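Local atomic coordinates of deseasin MCP-01 (Pseudoalteromonas sp., PDB entry 3VV3), a protein that probably cleaves peptide bonds in collagen as a bacterial serine protease of the subtilisin family. Residues W240-P250 / L309-L319; R8-N16 / A27-W35. All coordinates share one frame; numbering follows the deposited sequence.

Interaction 1: residues W240-P250 / L309-L319; sequences WGLTSVDMGAP and LNGKTVAGTRL
At the edge of the parallel sheet of this subtilisin-like domain, strand 247-250 is joined to 317-318 by a single bridge, Gly-248 with Arg-318. Gly-248 bonds in both directions: its N gives to Thr-317 O at 3.0 Å, and its O takes Leu-319 N at 2.8 Å. Leu-309 CD1 rests 3.8 Å from Gly-248 CA, where a side chain would collide with it. Two further bonds, Val-314 N to Val-245 O and Ala-315 N to Asp-246 O, tie the preceding turns together. Thr-313 OG1 gives to Leu-309 O and accepts from Gly-316 N in an ST motif. Earlier in the segments, Gly-241 N gives to Lys-312 O at 2.8 Å. Lys-312 extends until a bend at chi4 (-68°) brings NZ over the face of the Trp-240 five-membered ring, a cation-pi contact of 4.8 Å to the centroid. On the buried side, Met-247 curls at chi3 (-66°), and its CE lies 3.8 Å from Leu-319 CB; helix 269-284 packs against Leu-319. Asp-246 lies beside Val-314, OD1 touching CG2, while OD2 accepts from Ser-224 N. Five backbone bonds thus cross this largely buried seam, while the lysine charge is probably steadied by the indole's pi electrons.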
loop_
_atom_site.group_PDB
_atom_site.type_symbol
_atom_site.label_atom_id
_atom_site.label_comp_id
_atom_site.label_asym_id
_atom_site.label_seq_id
_atom_site.Cartn_x
_atom_site.Cartn_y
_atom_site.Cartn_z
ATOM N N TRP A 240 0.418 -15.652 6.153
ATOM C CA TRP A 240 0.511 -17.050 5.742
ATOM C C TRP A 240 -0.618 -17.802 6.430
ATOM O O TRP A 240 -1.425 -17.200 7.133
ATOM C CB TRP A 240 1.877 -17.647 6.120
ATOM C CG TRP A 240 2.098 -17.720 7.606
ATOM C CD1 TRP A 240 1.780 -18.761 8.437
ATOM C CD2 TRP A 240 2.653 -16.696 8.440
ATOM N NE1 TRP A 240 2.112 -18.449 9.738
ATOM C CE2 TRP A 240 2.653 -17.189 9.764
ATOM C CE3 TRP A 240 3.161 -15.417 8.196
ATOM C CZ2 TRP A 240 3.136 -16.440 10.838
ATOM C CZ3 TRP A 240 3.643 -14.675 9.271
ATOM C CH2 TRP A 240 3.627 -15.191 10.569
ATOM N N GLY A 241 -0.700 -19.109 6.211
ATOM C CA GLY A 241 -1.701 -19.918 6.889
ATOM C C GLY A 241 -1.639 -21.354 6.406
ATOM O O GLY A 241 -1.881 -21.621 5.236
ATOM N N LEU A 242 -1.312 -22.280 7.304
ATOM C CA LEU A 242 -1.160 -23.687 6.925
ATOM C C LEU A 242 -2.388 -24.235 6.190
ATOM O O LEU A 242 -2.259 -25.011 5.238
ATOM C CB LEU A 242 -0.840 -24.545 8.160
ATOM C CG LEU A 242 -0.761 -26.056 7.953
ATOM C CD1 LEU A 242 0.365 -26.430 6.995
ATOM C CD2 LEU A 242 -0.566 -26.746 9.296
ATOM N N THR A 243 -3.576 -23.817 6.614
ATOM C CA THR A 243 -4.802 -24.280 5.975
ATOM C C THR A 243 -5.519 -23.173 5.203
ATOM O O THR A 243 -6.305 -23.459 4.292
ATOM C CB THR A 243 -5.777 -24.919 6.993
ATOM O OG1 THR A 243 -6.233 -23.927 7.922
ATOM C CG2 THR A 243 -5.095 -26.057 7.760
ATOM N N SER A 244 -5.242 -21.918 5.551
ATOM C CA SER A 244 -5.999 -20.794 4.990
ATOM C C SER A 244 -5.279 -20.050 3.860
ATOM O O SER A 244 -5.868 -19.180 3.208
ATOM C CB SER A 244 -6.400 -19.809 6.095
ATOM O OG SER A 244 -5.263 -19.154 6.627
ATOM N N VAL A 245 -4.008 -20.371 3.633
ATOM C CA VAL A 245 -3.283 -19.835 2.481
ATOM C C VAL A 245 -2.716 -21.010 1.682
ATOM O O VAL A 245 -2.251 -21.992 2.261
ATOM C CB VAL A 245 -2.165 -18.851 2.910
ATOM C CG1 VAL A 245 -1.433 -18.287 1.681
ATOM C CG2 VAL A 245 -2.758 -17.715 3.744
ATOM N N ASP A 246 -2.750 -20.915 0.358
ATOM C CA ASP A 246 -2.497 -22.092 -0.477
ATOM C C ASP A 246 -1.076 -22.221 -1.018
ATOM O O ASP A 246 -0.525 -23.321 -1.070
ATOM C CB ASP A 246 -3.496 -22.113 -1.637
ATOM C CG ASP A 246 -4.925 -22.183 -1.156
ATOM O OD1 ASP A 246 -5.212 -23.072 -0.319
ATOM O OD2 ASP A 246 -5.755 -21.357 -1.607
ATOM N N MET A 247 -0.496 -21.104 -1.444
ATOM C CA MET A 247 0.810 -21.122 -2.101
ATOM C C MET A 247 1.359 -19.703 -2.165
ATOM O O MET A 247 0.691 -18.765 -1.746
ATOM C CB MET A 247 0.691 -21.702 -3.514
ATOM C CG MET A 247 -0.233 -20.888 -4.426
ATOM S SD MET A 247 -0.340 -21.577 -6.096
ATOM C CE MET A 247 1.335 -21.326 -6.683
ATOM N N GLY A 248 2.565 -19.545 -2.701
ATOM C CA GLY A 248 3.170 -18.228 -2.807
ATOM C C GLY A 248 3.535 -17.864 -4.233
ATOM O O GLY A 248 3.597 -18.731 -5.099
ATOM N N ALA A 249 3.765 -16.577 -4.476
ATOM C CA ALA A 249 4.230 -16.087 -5.772
ATOM C C ALA A 249 4.942 -14.750 -5.549
ATOM O O ALA A 249 4.763 -14.120 -4.503
ATOM C CB ALA A 249 3.059 -15.928 -6.756
ATOM N N PRO A 250 5.745 -14.309 -6.522
ATOM C CA PRO A 250 6.515 -13.073 -6.340
ATOM C C PRO A 250 5.652 -11.836 -6.043
ATOM O O PRO A 250 4.743 -11.486 -6.818
ATOM C CB PRO A 250 7.239 -12.913 -7.684
ATOM C CG PRO A 250 7.394 -14.310 -8.173
ATOM C CD PRO A 250 6.100 -14.992 -7.780
ATOM N N LEU A 309 7.793 -21.526 2.548
ATOM C CA LEU A 309 6.340 -21.692 2.482
ATOM C C LEU A 309 5.881 -23.038 3.040
ATOM O O LEU A 309 4.709 -23.222 3.363
ATOM C CB LEU A 309 5.845 -21.511 1.043
ATOM C CG LEU A 309 6.136 -20.125 0.449
ATOM C CD1 LEU A 309 5.945 -20.143 -1.057
ATOM C CD2 LEU A 309 5.273 -19.052 1.094
ATOM N N ASN A 310 6.817 -23.972 3.165
ATOM C CA ASN A 310 6.507 -25.279 3.731
ATOM C C ASN A 310 6.045 -25.173 5.179
ATOM O O ASN A 310 6.737 -24.598 6.019
ATOM C CB ASN A 310 7.726 -26.199 3.640
ATOM C CG ASN A 310 7.455 -27.581 4.209
ATOM O OD1 ASN A 310 7.826 -27.886 5.342
ATOM N ND2 ASN A 310 6.790 -28.416 3.428
ATOM N N GLY A 311 4.876 -25.734 5.466
ATOM C CA GLY A 311 4.317 -25.689 6.804
ATOM C C GLY A 311 3.586 -24.389 7.087
ATOM O O GLY A 311 2.981 -24.223 8.149
ATOM N N LYS A 312 3.630 -23.463 6.132
ATOM C CA LYS A 312 2.968 -22.173 6.306
ATOM C C LYS A 312 1.891 -21.923 5.243
ATOM O O LYS A 312 1.278 -20.860 5.211
ATOM C CB LYS A 312 3.995 -21.041 6.296
ATOM C CG LYS A 312 5.008 -21.134 7.434
ATOM C CD LYS A 312 6.061 -20.059 7.295
ATOM C CE LYS A 312 7.110 -20.169 8.399
ATOM N NZ LYS A 312 6.537 -19.843 9.730
ATOM N N THR A 313 1.685 -22.909 4.375
ATOM C CA THR A 313 0.678 -22.857 3.321
ATOM C C THR A 313 0.254 -24.286 3.049
ATOM O O THR A 313 0.937 -25.221 3.474
ATOM C CB THR A 313 1.235 -22.264 2.009
ATOM O OG1 THR A 313 2.388 -23.003 1.576
ATOM C CG2 THR A 313 1.606 -20.788 2.174
ATOM N N VAL A 314 -0.854 -24.482 2.340
ATOM C CA VAL A 314 -1.291 -25.852 2.071
ATOM C C VAL A 314 -0.248 -26.581 1.219
ATOM O O VAL A 314 0.209 -27.670 1.576
ATOM C CB VAL A 314 -2.675 -25.909 1.368
ATOM C CG1 VAL A 314 -3.012 -27.344 0.948
ATOM C CG2 VAL A 314 -3.769 -25.357 2.279
ATOM N N ALA A 315 0.136 -25.976 0.100
ATOM C CA ALA A 315 0.985 -26.654 -0.879
ATOM C C ALA A 315 2.473 -26.522 -0.597
ATOM O O ALA A 315 3.261 -27.361 -1.032
ATOM C CB ALA A 315 0.674 -26.156 -2.298
ATOM N N GLY A 316 2.860 -25.466 0.114
ATOM C CA GLY A 316 4.265 -25.210 0.383
ATOM C C GLY A 316 5.072 -24.959 -0.879
ATOM O O GLY A 316 6.279 -25.194 -0.913
ATOM N N THR A 317 4.408 -24.480 -1.928
ATOM C CA THR A 317 5.087 -24.223 -3.186
ATOM C C THR A 317 5.024 -22.757 -3.604
ATOM O O THR A 317 4.142 -22.009 -3.180
ATOM C CB THR A 317 4.473 -25.043 -4.323
ATOM O OG1 THR A 317 3.081 -24.719 -4.423
ATOM C CG2 THR A 317 4.629 -26.544 -4.060
ATOM N N ARG A 318 5.971 -22.375 -4.447
ATOM C CA ARG A 318 6.003 -21.066 -5.065
ATOM C C ARG A 318 5.682 -21.247 -6.542
ATOM O O ARG A 318 6.219 -22.141 -7.188
ATOM C CB ARG A 318 7.389 -20.429 -4.886
ATOM C CG ARG A 318 7.479 -18.978 -5.361
ATOM C CD ARG A 318 8.038 -18.860 -6.774
ATOM N NE ARG A 318 9.418 -19.347 -6.831
ATOM C CZ ARG A 318 9.832 -20.359 -7.586
ATOM N NH1 ARG A 318 8.979 -20.994 -8.387
ATOM N NH2 ARG A 318 11.110 -20.727 -7.551
ATOM N N LEU A 319 4.795 -20.395 -7.059
ATOM C CA LEU A 319 4.312 -20.485 -8.442
ATOM C C LEU A 319 5.395 -20.793 -9.472
ATOM O O LEU A 319 6.453 -20.164 -9.493
ATOM C CB LEU A 319 3.615 -19.181 -8.830
ATOM C CG LEU A 319 3.056 -19.060 -10.250
ATOM C CD1 LEU A 319 1.894 -20.018 -10.475
ATOM C CD2 LEU A 319 2.640 -17.611 -10.503
#

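Interaction 2: residues R8-N16 / A27-W35; sequences RFDDLWGLN and ADIDAPEAW. With CA (calcium ion), chain D; CA (calcium ion), chain E.
Gly-14 O, near the end of 8-16, receives Ile-29 N at 3.0 Å. Leu-15 O receives Ala-31 N at 3.1 Å, so two bonds fasten the calcium-binding turn and the start of helix 31-34 to the N-terminal loop. Leu-15 lies alongside Ile-29, CD2 to CD1 at 3.9 Å, sets its CB against Ala-31 CB and points CD1 at the edge of the Trp-35 ring. Phe-9, its CG anti to the backbone N (chi1 -176°), brings CE1 to that same edge, 3.8 Å from Trp-35 CZ3, while Pro-32 CG sits near the plane of the Phe-9 ring. An alanine in place of Ile-29 would take away CG1, CG2 and CD1 and is likely to leave a gap beside Leu-15 CD2 and over Gly-14 O. Asp-28 grips one calcium ion with both oxygens; OD1 also accepts from Asp-30 N in an Asx turn, and OD2 from Asn-17 N. Asp-30 OD1 bridges the two ions, its OD2 accepts from Asn-320 ND2, and Asp-26 serves both sites. Glu-33 stands in the second shell, taking bonds from two calcium-bound waters. The clustered carboxylates would probably repel one another without the ions, whose positive charge probably offsets that repulsion and draws the turn together.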
loop_
_atom_site.group_PDB
_atom_site.type_symbol
_atom_site.label_atom_id
_atom_site.label_comp_id
_atom_site.label_asym_id
_atom_site.label_seq_id
_atom_site.Cartn_x
_atom_site.Cartn_y
_atom_site.Cartn_z
ATOM N N ARG A 8 11.888 -2.797 -20.172
ATOM C CA ARG A 8 12.016 -2.955 -18.725
ATOM C C ARG A 8 12.014 -4.418 -18.300
ATOM O O ARG A 8 11.928 -4.725 -17.105
ATOM C CB ARG A 8 10.888 -2.208 -17.992
ATOM C CG ARG A 8 10.835 -0.699 -18.242
ATOM C CD ARG A 8 12.073 0.026 -17.727
ATOM N NE ARG A 8 12.258 -0.071 -16.276
ATOM C CZ ARG A 8 11.710 0.755 -15.386
ATOM N NH1 ARG A 8 10.926 1.748 -15.786
ATOM N NH2 ARG A 8 11.949 0.587 -14.090
ATOM N N PHE A 9 12.132 -5.326 -19.263
ATOM C CA PHE A 9 12.054 -6.746 -18.941
ATOM C C PHE A 9 12.985 -7.191 -17.825
ATOM O O PHE A 9 12.598 -7.992 -16.987
ATOM C CB PHE A 9 12.306 -7.654 -20.149
ATOM C CG PHE A 9 12.126 -9.107 -19.820
ATOM C CD1 PHE A 9 10.852 -9.646 -19.721
ATOM C CD2 PHE A 9 13.214 -9.918 -19.547
ATOM C CE1 PHE A 9 10.669 -10.974 -19.387
ATOM C CE2 PHE A 9 13.037 -11.250 -19.213
ATOM C CZ PHE A 9 11.754 -11.779 -19.132
ATOM N N ASP A 10 14.220 -6.700 -17.834
ATOM C CA ASP A 10 15.223 -7.175 -16.881
ATOM C C ASP A 10 14.910 -6.818 -15.421
ATOM O O ASP A 10 15.501 -7.389 -14.502
ATOM C CB ASP A 10 16.621 -6.672 -17.264
ATOM C CG ASP A 10 17.170 -7.353 -18.510
ATOM O OD1 ASP A 10 16.599 -8.381 -18.940
ATOM O OD2 ASP A 10 18.185 -6.861 -19.053
ATOM N N ASP A 11 13.993 -5.877 -15.212
ATOM C CA ASP A 11 13.581 -5.496 -13.861
ATOM C C ASP A 11 12.530 -6.454 -13.303
ATOM O O ASP A 11 12.215 -6.417 -12.110
ATOM C CB ASP A 11 13.038 -4.063 -13.849
ATOM C CG ASP A 11 14.112 -3.033 -14.122
ATOM O OD1 ASP A 11 15.240 -3.226 -13.640
ATOM O OD2 ASP A 11 13.831 -2.041 -14.819
ATOM N N LEU A 12 11.987 -7.301 -14.175
ATOM C CA LEU A 12 10.928 -8.240 -13.797
ATOM C C LEU A 12 11.485 -9.554 -13.249
ATOM O O LEU A 12 11.386 -10.604 -13.885
ATOM C CB LEU A 12 10.007 -8.503 -15.000
ATOM C CG LEU A 12 9.365 -7.230 -15.558
ATOM C CD1 LEU A 12 8.571 -7.523 -16.839
ATOM C CD2 LEU A 12 8.475 -6.537 -14.506
ATOM N N TRP A 13 12.058 -9.508 -12.051
ATOM C CA TRP A 13 12.710 -10.693 -11.509
ATOM C C TRP A 13 11.715 -11.847 -11.304
ATOM O O TRP A 13 12.063 -13.020 -11.440
ATOM C CB TRP A 13 13.428 -10.350 -10.195
ATOM C CG TRP A 13 12.474 -10.048 -9.075
ATOM C CD1 TRP A 13 12.040 -8.820 -8.663
ATOM C CD2 TRP A 13 11.826 -11.006 -8.242
ATOM N NE1 TRP A 13 11.163 -8.960 -7.612
ATOM C CE2 TRP A 13 11.018 -10.294 -7.333
ATOM C CE3 TRP A 13 11.859 -12.402 -8.168
ATOM C CZ2 TRP A 13 10.239 -10.933 -6.367
ATOM C CZ3 TRP A 13 11.092 -13.034 -7.210
ATOM C CH2 TRP A 13 10.288 -12.299 -6.322
ATOM N N GLY A 14 10.465 -11.511 -10.993
ATOM C CA GLY A 14 9.457 -12.531 -10.756
ATOM C C GLY A 14 9.223 -13.417 -11.967
ATOM O O GLY A 14 8.882 -14.591 -11.833
ATOM N N LEU A 15 9.396 -12.847 -13.153
ATOM C CA LEU A 15 9.209 -13.602 -14.392
ATOM C C LEU A 15 10.499 -14.329 -14.764
ATOM O O LEU A 15 10.487 -15.489 -15.215
ATOM C CB LEU A 15 8.789 -12.673 -15.538
ATOM C CG LEU A 15 7.519 -11.833 -15.342
ATOM C CD1 LEU A 15 7.206 -11.042 -16.608
ATOM C CD2 LEU A 15 6.342 -12.730 -14.965
ATOM N N ASN A 16 11.616 -13.639 -14.565
ATOM C CA ASN A 16 12.926 -14.205 -14.864
ATOM C C ASN A 16 13.978 -13.599 -13.941
ATOM O O ASN A 16 14.224 -12.398 -13.976
ATOM C CB ASN A 16 13.290 -13.945 -16.324
ATOM C CG ASN A 16 14.560 -14.660 -16.743
ATOM O OD1 ASN A 16 15.576 -14.025 -17.048
ATOM N ND2 ASN A 16 14.510 -15.984 -16.757
ATOM N N ALA A 27 14.991 -17.886 -8.665
ATOM C CA ALA A 27 13.868 -17.613 -7.779
ATOM C C ALA A 27 12.863 -16.818 -8.601
ATOM O O ALA A 27 12.839 -15.593 -8.562
ATOM C CB ALA A 27 14.314 -16.822 -6.562
ATOM N N ASP A 28 12.062 -17.533 -9.379
ATOM C CA ASP A 28 11.151 -16.913 -10.335
ATOM C C ASP A 28 10.140 -17.955 -10.792
ATOM O O ASP A 28 10.197 -19.110 -10.369
ATOM C CB ASP A 28 11.911 -16.305 -11.529
ATOM C CG ASP A 28 12.703 -17.342 -12.322
ATOM O OD1 ASP A 28 12.145 -18.421 -12.616
ATOM O OD2 ASP A 28 13.875 -17.065 -12.657
ATOM N N ILE A 29 9.207 -17.547 -11.644
ATOM C CA ILE A 29 8.138 -18.447 -12.062
ATOM C C ILE A 29 8.431 -19.136 -13.393
ATOM O O ILE A 29 7.574 -19.831 -13.935
ATOM C CB ILE A 29 6.754 -17.719 -12.112
ATOM C CG1 ILE A 29 6.679 -16.734 -13.288
ATOM C CG2 ILE A 29 6.485 -17.029 -10.782
ATOM C CD1 ILE A 29 5.286 -16.130 -13.498
ATOM N N ASP A 30 9.648 -18.954 -13.905
ATOM C CA ASP A 30 10.053 -19.575 -15.170
ATOM C C ASP A 30 9.145 -19.158 -16.329
ATOM O O ASP A 30 8.713 -20.005 -17.120
ATOM C CB ASP A 30 10.073 -21.114 -15.058
ATOM C CG ASP A 30 11.326 -21.650 -14.356
ATOM O OD1 ASP A 30 12.334 -20.921 -14.273
ATOM O OD2 ASP A 30 11.306 -22.810 -13.905
ATOM N N ALA A 31 8.868 -17.860 -16.441
ATOM C CA ALA A 31 7.979 -17.359 -17.488
ATOM C C ALA A 31 8.533 -17.539 -18.910
ATOM O O ALA A 31 7.800 -17.948 -19.805
ATOM C CB ALA A 31 7.610 -15.899 -17.235
ATOM N N PRO A 32 9.823 -17.216 -19.134
ATOM C CA PRO A 32 10.325 -17.370 -20.509
ATOM C C PRO A 32 10.246 -18.812 -20.993
ATOM O O PRO A 32 9.971 -19.061 -22.168
ATOM C CB PRO A 32 11.785 -16.913 -20.406
ATOM C CG PRO A 32 11.795 -15.972 -19.208
ATOM C CD PRO A 32 10.832 -16.608 -18.242
ATOM N N GLU A 33 10.487 -19.755 -20.096
ATOM C CA GLU A 33 10.345 -21.159 -20.443
ATOM C C GLU A 33 8.886 -21.451 -20.795
ATOM O O GLU A 33 8.594 -22.081 -21.813
ATOM C CB GLU A 33 10.828 -22.043 -19.294
ATOM C CG GLU A 33 12.350 -22.012 -19.063
ATOM C CD GLU A 33 12.858 -20.794 -18.292
ATOM O OE1 GLU A 33 12.045 -19.919 -17.899
ATOM O OE2 GLU A 33 14.095 -20.715 -18.080
ATOM N N ALA A 34 7.965 -20.970 -19.964
ATOM C CA ALA A 34 6.545 -21.195 -20.216
ATOM C C ALA A 34 6.127 -20.615 -21.562
ATOM O O ALA A 34 5.294 -21.190 -22.272
ATOM C CB ALA A 34 5.687 -20.600 -19.082
ATOM N N TRP A 35 6.711 -19.479 -21.919
ATOM C CA TRP A 35 6.333 -18.802 -23.155
ATOM C C TRP A 35 6.701 -19.588 -24.411
ATOM O O TRP A 35 6.238 -19.265 -25.496
ATOM C CB TRP A 35 6.917 -17.389 -23.209
ATOM C CG TRP A 35 6.316 -16.478 -22.177
ATOM C CD1 TRP A 35 5.075 -16.589 -21.608
ATOM C CD2 TRP A 35 6.920 -15.314 -21.600
ATOM N NE1 TRP A 35 4.877 -15.567 -20.706
ATOM C CE2 TRP A 35 5.992 -14.772 -20.684
ATOM C CE3 TRP A 35 8.161 -14.681 -21.760
ATOM C CZ2 TRP A 35 6.259 -13.623 -19.945
ATOM C CZ3 TRP A 35 8.425 -13.544 -21.028
ATOM C CH2 TRP A 35 7.475 -13.024 -20.123
HETATM CA CA CA D . 14.209 -19.222 -14.020
HETATM CA CA CA E . 13.487 -22.746 -12.781
HETATM O O HOH W 1 15.241 -20.366 -15.758
HETATM O O HOH W 2 13.046 -18.072 -16.012
HETATM O O HOH W 3 16.195 -18.029 -14.005
HETATM O O HOH W 4 14.694 -23.034 -14.656
HETATM O O HOH W 5 14.024 -25.162 -13.001
#

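Interactions 1 and 2 have centres about 21 Å apart but touch directly through Arg-318, Leu-319 and Pro-250 on one side and Trp-13, Asp-28 and Ile-29 on the other. Arg-318 NH1 comes within 3.0 Å of Asp-28 O, its side chain about 6 Å from a bound calcium ion, while the same guanidinium forms salt bridges with Asp-304 and Asp-232. Pro-250, ending the edge strand, packs its CB 3.4 Å from Trp-13 CH2 and its CD 3.6 Å from Ile-29 CG2. The N-terminal calcium-binding region is therefore seated on the end of that strand. Asn-320, directly after 309-319, forms a hydrogen bond through ND2 with Asp-30 OD2. The probable Ser-His-Asp triad (Ser-270, His-105, Asp-50) includes no residue of either contact, though Leu-319 and Ala-249 touch helix 269-284, which carries Ser-270.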